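Local coordinates for Lmo2812 protein (Listeria monocytogenes EGD-e, PDB 5ZQA), which is a penicillin-binding protein that probably acts as a serine-type D-Ala-D-Ala carboxypeptidase, trimming peptidoglycan peptides in the cell wall, at residues P190-T202 with S211-L225. Residues are numbered along the deposited sequence; the frame is centred on the assembly and turned at random.
Sequences PEVLETTSKPTVT and STNDLLGSIQGLDGL. With MG (magnesium ion), chain C.
Thr196 of the short helix 192-196 reaches Asp223 at a classic beta bulge on edge strand 222-230, where Asp223 and Gly224 both face Thr240 of the neighbouring strand 236-243 in the five-stranded antiparallel sheet of this S11-family, beta-lactamase-like fold. Two hydrogen bonds cross the contact. Thr196 OG1 donates to Asp223 O at 2.8 Å, in the carbonyl plane and on a lone pair; with chi1 at 62°, OG1 lies between the backbone N and the carbonyl carbon, while CG2 packs against Leu225, 3.6 Å from its O and close to its CD1, so threonine offers a donor to Asp223 and a methyl to Leu225. Further along, Ser211 N gives a nearly straight bond (168°) to Pro199 O, 2.8 Å away, approaching from above the carbonyl plane.

Three leucines supply the apolar part of the contact. Leu193 CD2 meets Leu225 CD1 at 3.9 Å, the two side chains crossing at about a right angle, and CD1 of Leu193 lies against the carboxylate of Asp223, 3.7 Å from OD2; OD1 of Asp223 forms a salt bridge with Arg247. Leu216 spreads both methyls against the carbonyls of Thr196 and Ser197, CD1 being 3.6 Å from Thr196 O. Glycine suits position 224, where a CB would crowd Thr196 OG1 and Leu193 CD2.

At the far end of 190-202, Glu191 OE2 binds magnesium together with His189. Beside Leu216, a water donates to Thr196 O at 2.6 Å and accepts from Asn213 ND2 at 2.9 Å.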
ATOM      1  N   PRO A 190      14.284   1.517   0.769  1.00  9.36           N
ATOM      2  CA  PRO A 190      14.062   1.606   2.218  1.00  9.60           C
ATOM      3  C   PRO A 190      13.505   2.958   2.655  1.00  9.06           C
ATOM      4  O   PRO A 190      12.819   3.027   3.669  1.00 10.91           O
ATOM      5  CB  PRO A 190      15.463   1.358   2.813  1.00 10.53           C
ATOM      6  CG  PRO A 190      16.412   1.492   1.683  1.00 13.61           C
ATOM      7  CD  PRO A 190      15.674   1.168   0.433  1.00 10.98           C
ATOM      8  N   GLU A 191      13.779   4.006   1.886  1.00  8.49           N
ATOM      9  CA  GLU A 191      13.301   5.339   2.226  1.00 11.36           C
ATOM     10  C   GLU A 191      11.775   5.452   2.166  1.00 10.26           C
ATOM     11  O   GLU A 191      11.220   6.434   2.631  1.00  9.70           O
ATOM     12  CB  GLU A 191      13.949   6.388   1.319  1.00 12.41           C
ATOM     13  CG  GLU A 191      13.365   6.510  -0.081  1.00 11.42           C
ATOM     14  CD  GLU A 191      13.877   5.481  -1.076  1.00 11.20           C
ATOM     15  OE1 GLU A 191      14.671   4.578  -0.714  1.00 10.28           O
ATOM     16  OE2 GLU A 191      13.476   5.565  -2.259  1.00 13.71           O
ATOM     17  N   VAL A 192      11.088   4.448   1.620  1.00  8.56           N
ATOM     18  CA  VAL A 192       9.629   4.512   1.604  1.00  7.69           C
ATOM     19  C   VAL A 192       9.104   4.612   3.035  1.00  8.68           C
ATOM     20  O   VAL A 192       8.086   5.271   3.289  1.00  8.89           O
ATOM     21  CB  VAL A 192       9.015   3.289   0.856  1.00  8.38           C
ATOM     22  CG1 VAL A 192       9.234   1.980   1.613  1.00 10.63           C
ATOM     23  CG2 VAL A 192       7.521   3.525   0.581  1.00  9.64           C
ATOM     24  N   LEU A 193       9.825   4.000   3.974  1.00 10.15           N
ATOM     25  CA  LEU A 193       9.400   3.988   5.364  1.00 10.65           C
ATOM     26  C   LEU A 193       9.554   5.367   6.010  1.00 11.34           C
ATOM     27  O   LEU A 193       8.913   5.649   7.016  1.00 12.70           O
ATOM     28  CB  LEU A 193      10.180   2.930   6.144  1.00 11.71           C
ATOM     29  CG  LEU A 193      10.060   1.506   5.584  1.00 12.09           C
ATOM     30  CD1 LEU A 193      10.960   0.578   6.376  1.00 15.75           C
ATOM     31  CD2 LEU A 193       8.626   1.034   5.649  1.00 10.69           C
ATOM     32  N   GLU A 194      10.387   6.228   5.428  1.00  9.81           N
ATOM     33  CA  GLU A 194      10.494   7.599   5.910  1.00 14.29           C
ATOM     34  C   GLU A 194       9.156   8.316   5.766  1.00 14.37           C
ATOM     35  O   GLU A 194       8.823   9.174   6.589  1.00 18.34           O
ATOM     36  CB  GLU A 194      11.606   8.351   5.163  1.00 15.63           C
ATOM     37  CG  GLU A 194      12.997   7.810   5.496  1.00 17.41           C
ATOM     38  CD  GLU A 194      14.116   8.423   4.654  1.00 23.62           C
ATOM     39  OE1 GLU A 194      13.926   9.520   4.085  1.00 27.59           O
ATOM     40  OE2 GLU A 194      15.198   7.803   4.572  1.00 29.73           O
ATOM     41  N   THR A 195       8.380   7.956   4.742  1.00  9.16           N
ATOM     42  CA  THR A 195       7.072   8.565   4.540  1.00  9.77           C
ATOM     43  C   THR A 195       5.986   7.800   5.301  1.00 10.06           C
ATOM     44  O   THR A 195       5.170   8.408   5.991  1.00 11.04           O
ATOM     45  CB  THR A 195       6.707   8.645   3.031  1.00 10.28           C
ATOM     46  OG1 THR A 195       7.658   9.475   2.352  1.00 11.35           O
ATOM     47  CG2 THR A 195       5.321   9.234   2.827  1.00 12.40           C
ATOM     48  N   THR A 196       6.006   6.470   5.213  1.00  8.69           N
ATOM     49  CA  THR A 196       4.917   5.679   5.792  1.00  9.01           C
ATOM     50  C   THR A 196       4.963   5.628   7.314  1.00 11.86           C
ATOM     51  O   THR A 196       3.981   5.236   7.942  1.00 13.14           O
ATOM     52  CB  THR A 196       4.895   4.227   5.230  1.00  9.24           C
ATOM     53  OG1 THR A 196       6.116   3.550   5.558  1.00  9.01           O
ATOM     54  CG2 THR A 196       4.711   4.244   3.704  1.00 10.64           C
ATOM     55  N   SER A 197       6.070   6.050   7.917  1.00 10.63           N
ATOM     56  CA  SER A 197       6.152   6.062   9.377  1.00 12.33           C
ATOM     57  C   SER A 197       5.605   7.346   9.984  1.00 14.76           C
ATOM     58  O   SER A 197       5.517   7.454  11.209  1.00 15.37           O
ATOM     59  CB  SER A 197       7.594   5.868   9.843  1.00 11.58           C
ATOM     60  OG  SER A 197       8.384   6.972   9.439  1.00 14.47           O
ATOM     61  N   LYS A 198       5.240   8.317   9.147  1.00 12.45           N
ATOM     62  CA  LYS A 198       4.787   9.612   9.653  1.00 13.92           C
ATOM     63  C   LYS A 198       3.268   9.668   9.884  1.00 13.35           C
ATOM     64  O   LYS A 198       2.481   9.473   8.953  1.00 11.61           O
ATOM     65  CB  LYS A 198       5.195  10.723   8.683  1.00 14.91           C
ATOM     66  CG  LYS A 198       6.694  10.979   8.594  1.00 16.55           C
ATOM     67  CD  LYS A 198       6.966  12.136   7.635  1.00 22.45           C
ATOM     68  CE  LYS A 198       8.441  12.495   7.590  1.00 29.24           C
ATOM     69  NZ  LYS A 198       8.705  13.575   6.600  1.00 40.16           N
ATOM     70  N   PRO A 199       2.841   9.957  11.126  1.00 13.29           N
ATOM     71  CA  PRO A 199       1.402  10.101  11.381  1.00 13.69           C
ATOM     72  C   PRO A 199       0.766  11.278  10.640  1.00 12.96           C
ATOM     73  O   PRO A 199      -0.425  11.232  10.321  1.00 14.27           O
ATOM     74  CB  PRO A 199       1.336  10.334  12.893  1.00 14.00           C
ATOM     75  CG  PRO A 199       2.585   9.713  13.422  1.00 17.47           C
ATOM     76  CD  PRO A 199       3.628   9.965  12.369  1.00 13.77           C
ATOM     77  N   THR A 200       1.553  12.325  10.410  1.00 15.46           N
ATOM     78  CA  THR A 200       1.120  13.481   9.636  1.00 15.62           C
ATOM     79  C   THR A 200       2.259  13.873   8.700  1.00 16.07           C
ATOM     80  O   THR A 200       3.425  13.829   9.091  1.00 16.70           O
ATOM     81  CB  THR A 200       0.758  14.685  10.534  1.00 18.02           C
ATOM     82  OG1 THR A 200      -0.279  14.317  11.456  1.00 22.90           O
ATOM     83  CG2 THR A 200       0.279  15.843   9.689  1.00 22.33           C
ATOM     84  N   VAL A 201       1.924  14.237   7.466  1.00 14.64           N
ATOM     85  CA  VAL A 201       2.914  14.745   6.528  1.00 15.65           C
ATOM     86  C   VAL A 201       2.560  16.176   6.136  1.00 15.34           C
ATOM     87  O   VAL A 201       1.436  16.461   5.713  1.00 15.71           O
ATOM     88  CB  VAL A 201       3.015  13.871   5.259  1.00 13.34           C
ATOM     89  CG1 VAL A 201       4.012  14.478   4.279  1.00 16.29           C
ATOM     90  CG2 VAL A 201       3.409  12.449   5.627  1.00 17.32           C
ATOM     91  N   THR A 202       3.511  17.085   6.301  1.00 15.37           N
ATOM     92  CA  THR A 202       3.309  18.454   5.846  1.00 15.25           C
ATOM     93  C   THR A 202       3.832  18.542   4.431  1.00 14.82           C
ATOM     94  O   THR A 202       5.028  18.371   4.191  1.00 15.31           O
ATOM     95  CB  THR A 202       4.021  19.476   6.742  1.00 20.43           C
ATOM     96  OG1 THR A 202       3.500  19.374   8.075  1.00 23.24           O
ATOM     97  CG2 THR A 202       3.800  20.888   6.214  1.00 18.20           C
ATOM     98  N   SER A 211      -2.199  10.435   8.246  1.00 10.01           N
ATOM     99  CA  SER A 211      -2.055   9.017   7.926  1.00 11.96           C
ATOM    100  C   SER A 211      -3.290   8.205   8.272  1.00 12.53           C
ATOM    101  O   SER A 211      -3.923   8.413   9.309  1.00 13.46           O
ATOM    102  CB  SER A 211      -0.861   8.420   8.654  1.00 11.73           C
ATOM    103  OG  SER A 211      -0.707   7.060   8.277  1.00 12.25           O
ATOM    104  N   THR A 212      -3.611   7.263   7.397  1.00 11.16           N
ATOM    105  CA  THR A 212      -4.644   6.272   7.666  1.00 10.27           C
ATOM    106  C   THR A 212      -4.138   5.134   8.562  1.00 11.55           C
ATOM    107  O   THR A 212      -4.930   4.293   9.013  1.00 13.68           O
ATOM    108  CB  THR A 212      -5.178   5.659   6.360  1.00 11.82           C
ATOM    109  OG1 THR A 212      -4.091   5.046   5.654  1.00 12.60           O
ATOM    110  CG2 THR A 212      -5.828   6.726   5.465  1.00 13.14           C
ATOM    111  N   ASN A 213      -2.831   5.092   8.819  1.00 11.58           N
ATOM    112  CA  ASN A 213      -2.254   4.038   9.659  1.00 13.69           C
ATOM    113  C   ASN A 213      -2.372   4.388  11.134  1.00 12.33           C
ATOM    114  O   ASN A 213      -1.520   5.089  11.686  1.00 15.62           O
ATOM    115  CB  ASN A 213      -0.785   3.803   9.286  1.00 11.61           C
ATOM    116  CG  ASN A 213      -0.148   2.668  10.078  1.00 13.01           C
ATOM    117  OD1 ASN A 213      -0.718   2.154  11.050  1.00 12.02           O
ATOM    118  ND2 ASN A 213       1.053   2.277   9.667  1.00 10.95           N
ATOM    119  N   ASP A 214      -3.411   3.868  11.776  1.00 13.97           N
ATOM    120  CA  ASP A 214      -3.687   4.204  13.173  1.00 13.73           C
ATOM    121  C   ASP A 214      -2.736   3.543  14.172  1.00 17.71           C
ATOM    122  O   ASP A 214      -2.784   3.858  15.357  1.00 18.83           O
ATOM    123  CB  ASP A 214      -5.126   3.827  13.533  1.00 17.88           C
ATOM    124  CG  ASP A 214      -6.156   4.698  12.829  1.00 25.59           C
ATOM    125  OD1 ASP A 214      -5.799   5.804  12.368  1.00 29.18           O
ATOM    126  OD2 ASP A 214      -7.330   4.281  12.749  1.00 32.22           O
ATOM    127  N   LEU A 215      -1.886   2.624  13.721  1.00 14.57           N
ATOM    128  CA  LEU A 215      -0.997   1.924  14.650  1.00 12.98           C
ATOM    129  C   LEU A 215       0.366   2.584  14.820  1.00 15.74           C
ATOM    130  O   LEU A 215       1.186   2.118  15.610  1.00 15.80           O
ATOM    131  CB  LEU A 215      -0.792   0.471  14.209  1.00 13.96           C
ATOM    132  CG  LEU A 215      -1.979  -0.466  14.414  1.00 13.79           C
ATOM    133  CD1 LEU A 215      -1.643  -1.835  13.809  1.00 15.01           C
ATOM    134  CD2 LEU A 215      -2.306  -0.608  15.894  1.00 16.29           C
ATOM    135  N   LEU A 216       0.627   3.646  14.065  1.00 12.76           N
ATOM    136  CA  LEU A 216       1.870   4.377  14.247  1.00 15.99           C
ATOM    137  C   LEU A 216       1.919   4.944  15.663  1.00 18.41           C
ATOM    138  O   LEU A 216       0.997   5.636  16.089  1.00 19.99           O
ATOM    139  CB  LEU A 216       2.005   5.495  13.207  1.00 13.63           C
ATOM    140  CG  LEU A 216       2.149   5.022  11.760  1.00 12.68           C
ATOM    141  CD1 LEU A 216       2.017   6.220  10.816  1.00 13.47           C
ATOM    142  CD2 LEU A 216       3.476   4.296  11.530  1.00 13.48           C
ATOM    143  N   GLY A 217       2.989   4.624  16.388  1.00 16.71           N
ATOM    144  CA  GLY A 217       3.134   5.062  17.768  1.00 18.96           C
ATOM    145  C   GLY A 217       2.451   4.156  18.781  1.00 23.62           C
ATOM    146  O   GLY A 217       2.543   4.394  19.990  1.00 21.40           O
ATOM    147  N   SER A 218       1.765   3.121  18.297  1.00 18.82           N
ATOM    148  CA  SER A 218       1.070   2.174  19.173  1.00 16.03           C
ATOM    149  C   SER A 218       1.754   0.813  19.254  1.00 18.00           C
ATOM    150  O   SER A 218       1.619   0.089  20.241  1.00 19.27           O
ATOM    151  CB  SER A 218      -0.368   1.986  18.703  1.00 17.55           C
ATOM    152  OG  SER A 218      -1.103   3.180  18.886  1.00 30.95           O
ATOM    153  N   ILE A 219       2.470   0.459  18.195  1.00 16.96           N
ATOM    154  CA  ILE A 219       3.249  -0.776  18.162  1.00 13.15           C
ATOM    155  C   ILE A 219       4.700  -0.393  17.995  1.00 15.35           C
ATOM    156  O   ILE A 219       5.066   0.252  17.008  1.00 13.55           O
ATOM    157  CB  ILE A 219       2.819  -1.706  17.010  1.00 13.20           C
ATOM    158  CG1 ILE A 219       1.364  -2.147  17.193  1.00 19.34           C
ATOM    159  CG2 ILE A 219       3.742  -2.914  16.935  1.00 16.12           C
ATOM    160  CD1 ILE A 219       0.873  -3.110  16.136  1.00 18.40           C
ATOM    161  N   GLN A 220       5.532  -0.770  18.958  1.00 14.77           N
ATOM    162  CA  GLN A 220       6.936  -0.401  18.892  1.00 14.56           C
ATOM    163  C   GLN A 220       7.554  -0.977  17.628  1.00 13.79           C
ATOM    164  O   GLN A 220       7.302  -2.128  17.270  1.00 13.84           O
ATOM    165  CB  GLN A 220       7.690  -0.882  20.138  1.00 14.55           C
ATOM    166  CG  GLN A 220       9.093  -0.326  20.244  1.00 16.19           C
ATOM    167  CD  GLN A 220      10.098  -1.103  19.429  1.00 17.48           C
ATOM    168  OE1 GLN A 220       9.992  -2.324  19.292  1.00 18.94           O
ATOM    169  NE2 GLN A 220      11.085  -0.402  18.880  1.00 16.59           N
ATOM    170  N   GLY A 221       8.329  -0.149  16.935  1.00 12.98           N
ATOM    171  CA  GLY A 221       9.035  -0.592  15.749  1.00 12.53           C
ATOM    172  C   GLY A 221       8.215  -0.539  14.468  1.00 13.14           C
ATOM    173  O   GLY A 221       8.760  -0.741  13.388  1.00 12.25           O
ATOM    174  N   LEU A 222       6.915  -0.277  14.575  1.00 10.94           N
ATOM    175  CA  LEU A 222       6.062  -0.267  13.385  1.00 11.31           C
ATOM    176  C   LEU A 222       6.288   0.999  12.567  1.00 12.64           C
ATOM    177  O   LEU A 222       6.179   2.107  13.098  1.00 14.61           O
ATOM    178  CB  LEU A 222       4.582  -0.394  13.768  1.00 12.60           C
ATOM    179  CG  LEU A 222       3.665  -0.522  12.545  1.00 12.85           C
ATOM    180  CD1 LEU A 222       3.170  -1.936  12.395  1.00 18.79           C
ATOM    181  CD2 LEU A 222       2.508   0.454  12.587  1.00 16.99           C
ATOM    182  N   ASP A 223       6.597   0.841  11.282  1.00  9.79           N
ATOM    183  CA  ASP A 223       6.923   2.003  10.452  1.00  9.87           C
ATOM    184  C   ASP A 223       6.237   1.990   9.080  1.00 11.37           C
ATOM    185  O   ASP A 223       6.592   2.770   8.194  1.00 10.49           O
ATOM    186  CB  ASP A 223       8.447   2.147  10.283  1.00 10.08           C
ATOM    187  CG  ASP A 223       9.153   0.851   9.892  1.00 13.59           C
ATOM    188  OD1 ASP A 223       8.486  -0.126   9.492  1.00 12.53           O
ATOM    189  OD2 ASP A 223      10.406   0.816   9.996  1.00 15.34           O
ATOM    190  N   GLY A 224       5.223   1.144   8.928  1.00  8.53           N
ATOM    191  CA  GLY A 224       4.472   1.087   7.680  1.00  9.27           C
ATOM    192  C   GLY A 224       3.334   0.087   7.809  1.00  8.23           C
ATOM    193  O   GLY A 224       3.157  -0.497   8.883  1.00  8.99           O
ATOM    194  N   LEU A 225       2.594  -0.171   6.730  1.00  8.10           N
ATOM    195  CA  LEU A 225       2.930   0.282   5.392  1.00  8.72           C
ATOM    196  C   LEU A 225       1.757   0.933   4.633  1.00  8.15           C
ATOM    197  O   LEU A 225       1.915   1.994   4.045  1.00  9.27           O
ATOM    198  CB  LEU A 225       3.462  -0.907   4.586  1.00 10.94           C
ATOM    199  CG  LEU A 225       4.235  -0.659   3.296  1.00 12.73           C
ATOM    200  CD1 LEU A 225       5.456   0.223   3.546  1.00 10.97           C
ATOM    201  CD2 LEU A 225       4.666  -1.994   2.705  1.00 11.36           C
TER
HETATM  202 MG    MG C 302      14.343   4.767  -3.740  1.00  0.36          MG
HETATM  203  O   HOH W   1       2.055   3.545   7.309  1.00 10.74           O
HETATM  204  O   HOH W   2       1.334   6.930   6.789  1.00 20.60           O
HETATM  205  O   HOH W   3      -2.776   9.824  11.747  1.00 25.08           O
HETATM  206  O   HOH W   4      13.962   6.250  -5.091  1.00 12.62           O